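Local coordinates for protein heme oxygenase (PDB 5KZL) that probably degrades heme with the help of molecular oxygen, opening the porphyrin ring to biliverdin and releasing iron and carbon monoxide, at residues L71-R81 against A126-L137. The protein carries 1 engineered substitution. Residues are numbered along the deposited sequence; the frame is centred on the assembly and turned at random.
Sequences LKSIYFPELYR and AAHSYVRYLGDL. With HEM (protoporphyrin IX containing Fe), chain B.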
ATOM      1  N   LEU A  71       0.212  17.791   2.763  1.00 14.60           N
ATOM      2  CA  LEU A  71       0.559  16.491   3.337  1.00 14.15           C
ATOM      3  C   LEU A  71       0.854  16.493   4.840  1.00 19.28           C
ATOM      4  O   LEU A  71       0.769  15.436   5.460  1.00 18.88           O
ATOM      5  CB  LEU A  71       1.726  15.826   2.582  1.00 13.47           C
ATOM      6  CG  LEU A  71       1.587  15.640   1.058  1.00 16.33           C
ATOM      7  CD1 LEU A  71       2.887  15.112   0.487  1.00 15.19           C
ATOM      8  CD2 LEU A  71       0.453  14.672   0.706  1.00 17.57           C
ATOM      9  N   LYS A  72       1.222  17.651   5.424  1.00 15.80           N
ATOM     10  CA  LYS A  72       1.591  17.787   6.841  1.00 15.59           C
ATOM     11  C   LYS A  72       0.694  17.005   7.818  1.00 18.51           C
ATOM     12  O   LYS A  72       1.215  16.260   8.648  1.00 16.89           O
ATOM     13  CB  LYS A  72       1.657  19.273   7.237  1.00 17.98           C
ATOM     14  CG  LYS A  72       3.071  19.767   7.469  1.00 34.50           C
ATOM     15  CD  LYS A  72       3.090  21.163   8.076  1.00 41.41           C
ATOM     16  CE  LYS A  72       4.432  21.828   7.891  1.00 48.35           C
ATOM     17  NZ  LYS A  72       4.532  23.089   8.670  1.00 54.69           N
ATOM     18  N   SER A  73      -0.642  17.126   7.685  1.00 15.66           N
ATOM     19  CA  SER A  73      -1.579  16.442   8.581  1.00 15.29           C
ATOM     20  C   SER A  73      -1.726  14.922   8.336  1.00 18.08           C
ATOM     21  O   SER A  73      -2.364  14.248   9.157  1.00 18.85           O
ATOM     22  CB  SER A  73      -2.939  17.127   8.576  1.00 20.47           C
ATOM     23  OG  SER A  73      -3.445  17.216   7.259  1.00 34.26           O
ATOM     24  N   ILE A  74      -1.111  14.373   7.265  1.00 12.16           N
ATOM     25  CA  ILE A  74      -1.128  12.911   7.035  1.00 11.35           C
ATOM     26  C   ILE A  74       0.304  12.357   7.151  1.00 12.71           C
ATOM     27  O   ILE A  74       0.627  11.305   6.605  1.00 11.19           O
ATOM     28  CB  ILE A  74      -1.899  12.399   5.781  1.00 13.69           C
ATOM     29  CG1 ILE A  74      -1.369  13.036   4.473  1.00 13.12           C
ATOM     30  CG2 ILE A  74      -3.430  12.596   5.972  1.00 14.46           C
ATOM     31  CD1 ILE A  74      -1.626  12.239   3.187  1.00 13.39           C
ATOM     32  N   TYR A  75       1.153  13.057   7.908  1.00 10.78           N
ATOM     33  CA  TYR A  75       2.514  12.590   8.153  1.00 11.11           C
ATOM     34  C   TYR A  75       2.388  11.479   9.187  1.00 12.52           C
ATOM     35  O   TYR A  75       2.205  11.737  10.383  1.00 11.70           O
ATOM     36  CB  TYR A  75       3.421  13.744   8.622  1.00 12.71           C
ATOM     37  CG  TYR A  75       4.805  13.322   9.074  1.00 15.28           C
ATOM     38  CD1 TYR A  75       5.651  12.607   8.227  1.00 16.43           C
ATOM     39  CD2 TYR A  75       5.299  13.708  10.320  1.00 16.78           C
ATOM     40  CE1 TYR A  75       6.927  12.220   8.639  1.00 17.19           C
ATOM     41  CE2 TYR A  75       6.573  13.329  10.743  1.00 17.36           C
ATOM     42  CZ  TYR A  75       7.383  12.584   9.899  1.00 24.83           C
ATOM     43  OH  TYR A  75       8.658  12.270  10.309  1.00 28.07           O
ATOM     44  N   PHE A  76       2.369  10.229   8.698  1.00  9.23           N
ATOM     45  CA  PHE A  76       2.172   9.055   9.547  1.00  7.45           C
ATOM     46  C   PHE A  76       3.266   7.973   9.384  1.00 11.86           C
ATOM     47  O   PHE A  76       2.988   6.900   8.843  1.00  9.62           O
ATOM     48  CB  PHE A  76       0.774   8.451   9.298  1.00  8.60           C
ATOM     49  CG  PHE A  76      -0.411   9.263   9.787  1.00  9.24           C
ATOM     50  CD1 PHE A  76      -0.577   9.541  11.140  1.00 10.99           C
ATOM     51  CD2 PHE A  76      -1.412   9.659   8.906  1.00 10.29           C
ATOM     52  CE1 PHE A  76      -1.714  10.224  11.598  1.00 11.86           C
ATOM     53  CE2 PHE A  76      -2.537  10.358   9.362  1.00 12.28           C
ATOM     54  CZ  PHE A  76      -2.676  10.640  10.704  1.00 10.56           C
ATOM     55  N   PRO A  77       4.481   8.191   9.947  1.00 12.13           N
ATOM     56  CA  PRO A  77       5.539   7.160   9.853  1.00 11.75           C
ATOM     57  C   PRO A  77       5.140   5.826  10.484  1.00 14.08           C
ATOM     58  O   PRO A  77       5.760   4.818  10.170  1.00 12.54           O
ATOM     59  CB  PRO A  77       6.719   7.776  10.614  1.00 14.02           C
ATOM     60  CG  PRO A  77       6.467   9.232  10.608  1.00 18.83           C
ATOM     61  CD  PRO A  77       4.977   9.419  10.598  1.00 14.93           C
ATOM     62  N   GLU A  78       4.110   5.818  11.365  1.00 10.97           N
ATOM     63  CA  GLU A  78       3.563   4.599  11.997  1.00 10.15           C
ATOM     64  C   GLU A  78       3.142   3.574  10.939  1.00 12.26           C
ATOM     65  O   GLU A  78       3.079   2.376  11.229  1.00 13.64           O
ATOM     66  CB  GLU A  78       2.302   4.922  12.833  1.00 11.14           C
ATOM     67  CG  GLU A  78       2.561   5.814  14.025  1.00 16.86           C
ATOM     68  CD  GLU A  78       2.251   7.284  13.810  1.00 14.92           C
ATOM     69  OE1 GLU A  78       2.461   7.810  12.693  1.00 11.07           O
ATOM     70  OE2 GLU A  78       1.946   7.944  14.822  1.00 15.39           O
ATOM     71  N   LEU A  79       2.762   4.069   9.744  1.00  7.06           N
ATOM     72  CA  LEU A  79       2.252   3.246   8.644  1.00  7.07           C
ATOM     73  C   LEU A  79       3.320   2.645   7.753  1.00 10.13           C
ATOM     74  O   LEU A  79       3.004   1.710   7.023  1.00 11.11           O
ATOM     75  CB  LEU A  79       1.268   4.064   7.789  1.00  7.25           C
ATOM     76  CG  LEU A  79       0.018   4.601   8.498  1.00 10.90           C
ATOM     77  CD1 LEU A  79      -0.710   5.592   7.607  1.00 11.09           C
ATOM     78  CD2 LEU A  79      -0.935   3.451   8.881  1.00  8.57           C
ATOM     79  N   TYR A  80       4.560   3.188   7.769  1.00  5.83           N
ATOM     80  CA  TYR A  80       5.647   2.743   6.874  1.00  5.87           C
ATOM     81  C   TYR A  80       5.828   1.233   6.886  1.00  9.74           C
ATOM     82  O   TYR A  80       5.769   0.598   7.955  1.00  8.82           O
ATOM     83  CB  TYR A  80       6.961   3.486   7.128  1.00  7.86           C
ATOM     84  CG  TYR A  80       6.960   4.973   6.830  1.00  8.95           C
ATOM     85  CD1 TYR A  80       5.855   5.594   6.238  1.00  9.94           C
ATOM     86  CD2 TYR A  80       8.072   5.758   7.122  1.00  9.30           C
ATOM     87  CE1 TYR A  80       5.859   6.965   5.965  1.00 10.23           C
ATOM     88  CE2 TYR A  80       8.087   7.127   6.852  1.00  9.50           C
ATOM     89  CZ  TYR A  80       6.969   7.729   6.301  1.00 11.00           C
ATOM     90  OH  TYR A  80       7.018   9.065   6.018  1.00 10.99           O
ATOM     91  N   ARG A  81       5.999   0.667   5.675  1.00  5.30           N
ATOM     92  CA  ARG A  81       6.044  -0.777   5.417  1.00  5.73           C
ATOM     93  C   ARG A  81       7.366  -1.314   4.915  1.00  7.91           C
ATOM     94  O   ARG A  81       7.547  -2.535   4.956  1.00  8.95           O
ATOM     95  CB  ARG A  81       4.918  -1.174   4.417  1.00  8.49           C
ATOM     96  CG  ARG A  81       3.465  -0.798   4.805  1.00  7.22           C
ATOM     97  CD  ARG A  81       2.914  -1.598   5.975  1.00 14.10           C
ATOM     98  NE  ARG A  81       3.405  -1.109   7.271  1.00 12.14           N
ATOM     99  CZ  ARG A  81       3.491  -1.854   8.371  1.00 14.28           C
ATOM    100  NH1 ARG A  81       3.942  -1.328   9.506  1.00  9.26           N
ATOM    101  NH2 ARG A  81       3.097  -3.118   8.356  1.00  8.41           N
ATOM    102  N   ALA A 126      -1.193  11.998  -1.382  1.00  6.93           N
ATOM    103  CA  ALA A 126      -2.305  11.691  -0.469  1.00  5.19           C
ATOM    104  C   ALA A 126      -3.069  10.473  -0.994  1.00  9.02           C
ATOM    105  O   ALA A 126      -3.502   9.647  -0.200  1.00  7.89           O
ATOM    106  CB  ALA A 126      -3.254  12.888  -0.337  1.00  5.06           C
ATOM    107  N   ALA A 127      -3.227  10.361  -2.334  1.00  7.63           N
ATOM    108  CA  ALA A 127      -3.907   9.236  -3.002  1.00  6.71           C
ATOM    109  C   ALA A 127      -3.165   7.918  -2.795  1.00  8.88           C
ATOM    110  O   ALA A 127      -3.789   6.888  -2.561  1.00  8.55           O
ATOM    111  CB  ALA A 127      -4.037   9.502  -4.483  1.00  7.29           C
ATOM    112  N   HIS A 128      -1.845   7.972  -2.856  1.00  5.91           N
ATOM    113  CA  HIS A 128      -0.938   6.855  -2.658  1.00  4.88           C
ATOM    114  C   HIS A 128      -0.994   6.351  -1.212  1.00  8.90           C
ATOM    115  O   HIS A 128      -1.134   5.143  -0.990  1.00  8.06           O
ATOM    116  CB  HIS A 128       0.459   7.286  -3.110  1.00  5.39           C
ATOM    117  CG  HIS A 128       0.563   7.393  -4.606  1.00  7.72           C
ATOM    118  ND1 HIS A 128       1.136   6.393  -5.359  1.00  9.47           N
ATOM    119  CD2 HIS A 128       0.091   8.352  -5.442  1.00  8.56           C
ATOM    120  CE1 HIS A 128       1.058   6.792  -6.619  1.00  7.86           C
ATOM    121  NE2 HIS A 128       0.416   7.956  -6.725  1.00  7.90           N
ATOM    122  N   SER A 129      -0.932   7.286  -0.241  1.00  4.87           N
ATOM    123  CA  SER A 129      -1.108   7.015   1.184  1.00  4.40           C
ATOM    124  C   SER A 129      -2.494   6.332   1.412  1.00  7.35           C
ATOM    125  O   SER A 129      -2.546   5.255   1.994  1.00  5.78           O
ATOM    126  CB  SER A 129      -1.030   8.314   1.974  1.00  7.23           C
ATOM    127  OG  SER A 129      -1.463   8.058   3.296  1.00  9.05           O
ATOM    128  N   TYR A 130      -3.591   6.919   0.903  1.00  5.28           N
ATOM    129  CA  TYR A 130      -4.937   6.342   1.036  1.00  4.92           C
ATOM    130  C   TYR A 130      -5.038   4.905   0.497  1.00  7.54           C
ATOM    131  O   TYR A 130      -5.428   3.995   1.234  1.00  7.63           O
ATOM    132  CB  TYR A 130      -6.014   7.249   0.366  1.00  6.36           C
ATOM    133  CG  TYR A 130      -7.372   6.575   0.240  1.00  7.88           C
ATOM    134  CD1 TYR A 130      -8.244   6.504   1.325  1.00  9.75           C
ATOM    135  CD2 TYR A 130      -7.780   5.999  -0.962  1.00  8.94           C
ATOM    136  CE1 TYR A 130      -9.482   5.857   1.221  1.00  7.33           C
ATOM    137  CE2 TYR A 130      -8.998   5.318  -1.065  1.00  9.34           C
ATOM    138  CZ  TYR A 130      -9.866   5.291   0.015  1.00 14.75           C
ATOM    139  OH  TYR A 130     -11.069   4.623  -0.092  1.00 13.39           O
ATOM    140  N   VAL A 131      -4.748   4.717  -0.794  1.00  4.85           N
ATOM    141  CA  VAL A 131      -4.925   3.433  -1.471  1.00  4.17           C
ATOM    142  C   VAL A 131      -4.111   2.351  -0.809  1.00  6.31           C
ATOM    143  O   VAL A 131      -4.672   1.322  -0.465  1.00  7.08           O
ATOM    144  CB  VAL A 131      -4.699   3.496  -3.006  1.00  6.57           C
ATOM    145  CG1 VAL A 131      -4.864   2.117  -3.627  1.00  5.71           C
ATOM    146  CG2 VAL A 131      -5.671   4.477  -3.655  1.00  6.05           C
ATOM    147  N   ARG A 132      -2.814   2.582  -0.610  1.00  4.52           N
ATOM    148  CA  ARG A 132      -1.976   1.592   0.058  1.00  4.09           C
ATOM    149  C   ARG A 132      -2.149   1.566   1.609  1.00  7.30           C
ATOM    150  O   ARG A 132      -2.578   0.540   2.122  1.00  6.19           O
ATOM    151  CB  ARG A 132      -0.483   1.719  -0.353  1.00  4.28           C
ATOM    152  CG  ARG A 132      -0.156   1.186  -1.782  1.00  5.37           C
ATOM    153  CD  ARG A 132      -0.748  -0.189  -2.199  1.00 11.11           C
ATOM    154  NE  ARG A 132      -0.644  -1.224  -1.158  1.00 10.31           N
ATOM    155  CZ  ARG A 132      -1.175  -2.445  -1.206  1.00 15.15           C
ATOM    156  NH1 ARG A 132      -1.833  -2.857  -2.291  1.00  7.84           N
ATOM    157  NH2 ARG A 132      -1.065  -3.262  -0.165  1.00  5.63           N
ATOM    158  N   TYR A 133      -1.799   2.635   2.352  1.00  5.04           N
ATOM    159  CA  TYR A 133      -1.836   2.547   3.830  1.00  5.37           C
ATOM    160  C   TYR A 133      -3.190   2.361   4.445  1.00  9.02           C
ATOM    161  O   TYR A 133      -3.301   1.560   5.374  1.00  7.59           O
ATOM    162  CB  TYR A 133      -1.176   3.744   4.492  1.00  6.49           C
ATOM    163  CG  TYR A 133       0.281   3.945   4.154  1.00  8.08           C
ATOM    164  CD1 TYR A 133       1.179   2.873   4.165  1.00  8.86           C
ATOM    165  CD2 TYR A 133       0.785   5.216   3.919  1.00  9.33           C
ATOM    166  CE1 TYR A 133       2.534   3.066   3.892  1.00 10.34           C
ATOM    167  CE2 TYR A 133       2.137   5.424   3.660  1.00  9.66           C
ATOM    168  CZ  TYR A 133       3.007   4.347   3.649  1.00 14.09           C
ATOM    169  OH  TYR A 133       4.325   4.569   3.364  1.00 12.57           O
ATOM    170  N   LEU A 134      -4.234   3.093   3.972  1.00  8.14           N
ATOM    171  CA  LEU A 134      -5.525   2.865   4.631  1.00  7.10           C
ATOM    172  C   LEU A 134      -6.034   1.440   4.341  1.00  8.93           C
ATOM    173  O   LEU A 134      -6.598   0.816   5.234  1.00  9.40           O
ATOM    174  CB  LEU A 134      -6.577   3.971   4.331  1.00  6.78           C
ATOM    175  CG  LEU A 134      -7.873   3.888   5.159  1.00 11.27           C
ATOM    176  CD1 LEU A 134      -7.609   3.835   6.680  1.00 11.26           C
ATOM    177  CD2 LEU A 134      -8.825   5.000   4.792  1.00 11.62           C
ATOM    178  N   GLY A 135      -5.728   0.914   3.152  1.00  6.04           N
ATOM    179  CA  GLY A 135      -6.045  -0.469   2.788  1.00  5.23           C
ATOM    180  C   GLY A 135      -5.307  -1.457   3.674  1.00  6.96           C
ATOM    181  O   GLY A 135      -5.907  -2.409   4.184  1.00  6.70           O
ATOM    182  N   ASP A 136      -4.000  -1.202   3.904  1.00  4.82           N
ATOM    183  CA  ASP A 136      -3.139  -2.058   4.748  1.00  4.51           C
ATOM    184  C   ASP A 136      -3.653  -2.085   6.189  1.00 10.60           C
ATOM    185  O   ASP A 136      -3.778  -3.148   6.793  1.00 10.16           O
ATOM    186  CB  ASP A 136      -1.698  -1.552   4.780  1.00  5.16           C
ATOM    187  CG  ASP A 136      -0.950  -1.542   3.466  1.00  9.58           C
ATOM    188  OD1 ASP A 136      -1.308  -2.333   2.568  1.00  7.38           O
ATOM    189  OD2 ASP A 136       0.011  -0.764   3.351  1.00  9.53           O
ATOM    190  N   LEU A 137      -3.958  -0.915   6.732  1.00  8.54           N
ATOM    191  CA  LEU A 137      -4.488  -0.856   8.087  1.00  9.74           C
ATOM    192  C   LEU A 137      -5.861  -1.552   8.185  1.00 12.92           C
ATOM    193  O   LEU A 137      -6.106  -2.267   9.159  1.00 12.26           O
ATOM    194  CB  LEU A 137      -4.587   0.599   8.552  1.00 11.25           C
ATOM    195  CG  LEU A 137      -4.703   0.790  10.065  1.00 17.95           C
ATOM    196  CD1 LEU A 137      -3.533   0.165  10.805  1.00 19.13           C
ATOM    197  CD2 LEU A 137      -4.792   2.241  10.396  1.00 21.69           C
TER
HETATM  198  CHA HEM B 301     -10.672  -1.473   2.783  0.50  7.70           C
HETATM  199  CHB HEM B 301      -7.353  -0.906  -0.557  0.50  7.40           C
HETATM  200  CHC HEM B 301      -7.559  -5.605  -1.412  0.50  7.47           C
HETATM  201  CHD HEM B 301     -10.120  -6.190   2.452  0.50  7.82           C
HETATM  202  C1A HEM B 301      -9.749  -0.930   1.957  0.50  7.25           C
HETATM  203  C2A HEM B 301      -9.512   0.480   1.850  0.50  7.66           C
HETATM  204  C3A HEM B 301      -8.601   0.630   0.892  0.50  7.59           C
HETATM  205  C4A HEM B 301      -8.253  -0.638   0.428  0.50  7.05           C
HETATM  206  CMA HEM B 301      -7.996   1.894   0.423  0.50  8.90           C
HETATM  207  CAA HEM B 301     -10.150   1.586   2.653  0.50  9.05           C
HETATM  208  CBA HEM B 301     -11.564   1.958   2.152  0.50 10.37           C
HETATM  209  CGA HEM B 301     -12.059   3.143   2.871  0.50 11.54           C
HETATM  210  O1A HEM B 301     -12.306   4.150   2.282  0.50 12.80           O
HETATM  211  O2A HEM B 301     -12.196   3.063   4.081  0.50 12.46           O
HETATM  212  C1B HEM B 301      -7.120  -2.150  -1.118  0.50  6.98           C
HETATM  213  C2B HEM B 301      -6.270  -2.369  -2.278  0.50  7.10           C
HETATM  214  C3B HEM B 301      -6.347  -3.696  -2.500  0.50  7.33           C
HETATM  215  C4B HEM B 301      -7.246  -4.265  -1.484  0.50  6.92           C
HETATM  216  CMB HEM B 301      -5.453  -1.377  -3.034  0.50  8.75           C
HETATM  217  CAB HEM B 301      -5.742  -4.491  -3.493  0.50  8.42           C
HETATM  218  CBB HEM B 301      -5.253  -3.858  -4.432  0.50 15.73           C
HETATM  219  C1C HEM B 301      -8.139  -6.239  -0.372  0.50  6.81           C
HETATM  220  C2C HEM B 301      -8.078  -7.632  -0.088  0.50  7.42           C
HETATM  221  C3C HEM B 301      -8.810  -7.780   1.030  0.50  7.49           C
HETATM  222  C4C HEM B 301      -9.280  -6.482   1.440  0.50  7.13           C
HETATM  223  CMC HEM B 301      -7.333  -8.703  -0.885  0.50  8.85           C
HETATM  224  CAC HEM B 301      -9.045  -9.048   1.681  0.50  8.40           C
HETATM  225  CBC HEM B 301      -9.392  -9.093   2.902  0.50 10.37           C
HETATM  226  C1D HEM B 301     -10.571  -4.933   2.798  0.50  7.39           C
HETATM  227  C2D HEM B 301     -11.551  -4.697   3.889  0.50  7.80           C
HETATM  228  C3D HEM B 301     -11.669  -3.398   3.994  0.50  7.86           C
HETATM  229  C4D HEM B 301     -10.792  -2.825   2.963  0.50  7.35           C
HETATM  230  CMD HEM B 301     -12.200  -5.730   4.741  0.50  9.42           C
HETATM  231  CAD HEM B 301     -12.584  -2.676   4.945  0.50  8.90           C
HETATM  232  CBD HEM B 301     -12.101  -2.654   6.348  0.50  9.98           C
HETATM  233  CGD HEM B 301     -13.012  -1.913   7.272  0.50 11.10           C
HETATM  234  O1D HEM B 301     -13.828  -1.177   6.866  0.50 11.65           O
HETATM  235  O2D HEM B 301     -12.861  -2.084   8.444  0.50 12.02           O
HETATM  236  NA  HEM B 301      -8.977  -1.533   1.046  0.50  7.11           N
HETATM  237  NB  HEM B 301      -7.640  -3.284  -0.794  0.50  6.63           N
HETATM  238  NC  HEM B 301      -8.860  -5.633   0.543  0.50  6.87           N
HETATM  239  ND  HEM B 301     -10.162  -3.783   2.306  0.50  7.03           N
HETATM  240 FE   HEM B 301      -8.955  -3.556   0.799  0.50  6.93          FE
HETATM  241  O   HOH W   1       0.130   9.049   5.124  1.00 15.94           O
HETATM  242  O   HOH W   2      -7.190  -3.824   2.215  1.00 13.57           O
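Tyr133 packs against Leu79 in a buried, mainly apolar contact between the loop joining helices 41-64 and 82-93 and the side of helix 125-151 turned away from the heme. Leu79 CB lies over one face of the Tyr133 ring, a CH-pi contact 3.9 Å from the centroid, while its CD1 reaches Tyr133 CB at 3.7 Å. With CG anti to its carbonyl carbon (chi1 -60°), Tyr133 carries its ring against Leu79, and the OH comes obliquely to Tyr80 CD1 at 3.4 Å; Glu59 of helix 41-64 is hydrogen-bonded to this hydroxyl. Arg81 CG comes to the edge of the same ring, and the chain, bent at chi2 and chi3, turns NE back above the carbonyl plane of Leu79, to whose O it bonds (2.9 Å), while NH2 is hydrogen-bonded to the backbone O atoms of Phe161 and Glu163. At the other end, Ile74 CD1 rests on Ala126 CB at 3.9 Å. Between the two patches, water 1 bridges the segments, donating to Ile74 O and hydrogen-bonded to Ser129 OG, which is also hydrogen-bonded to Tyr177 OH. Across the helix, Gly135 CA approaches HEM C4A to 3.2 Å, and Gly135 O accepts a hydrogen bond from the water that ligates the iron. One helix thus faces loop and cofactor at once, as expected of the distal helix in the all-helical heme oxygenase fold, whose Gly135 allows close approach to the heme, as distal-helix glycines do in related enzymes.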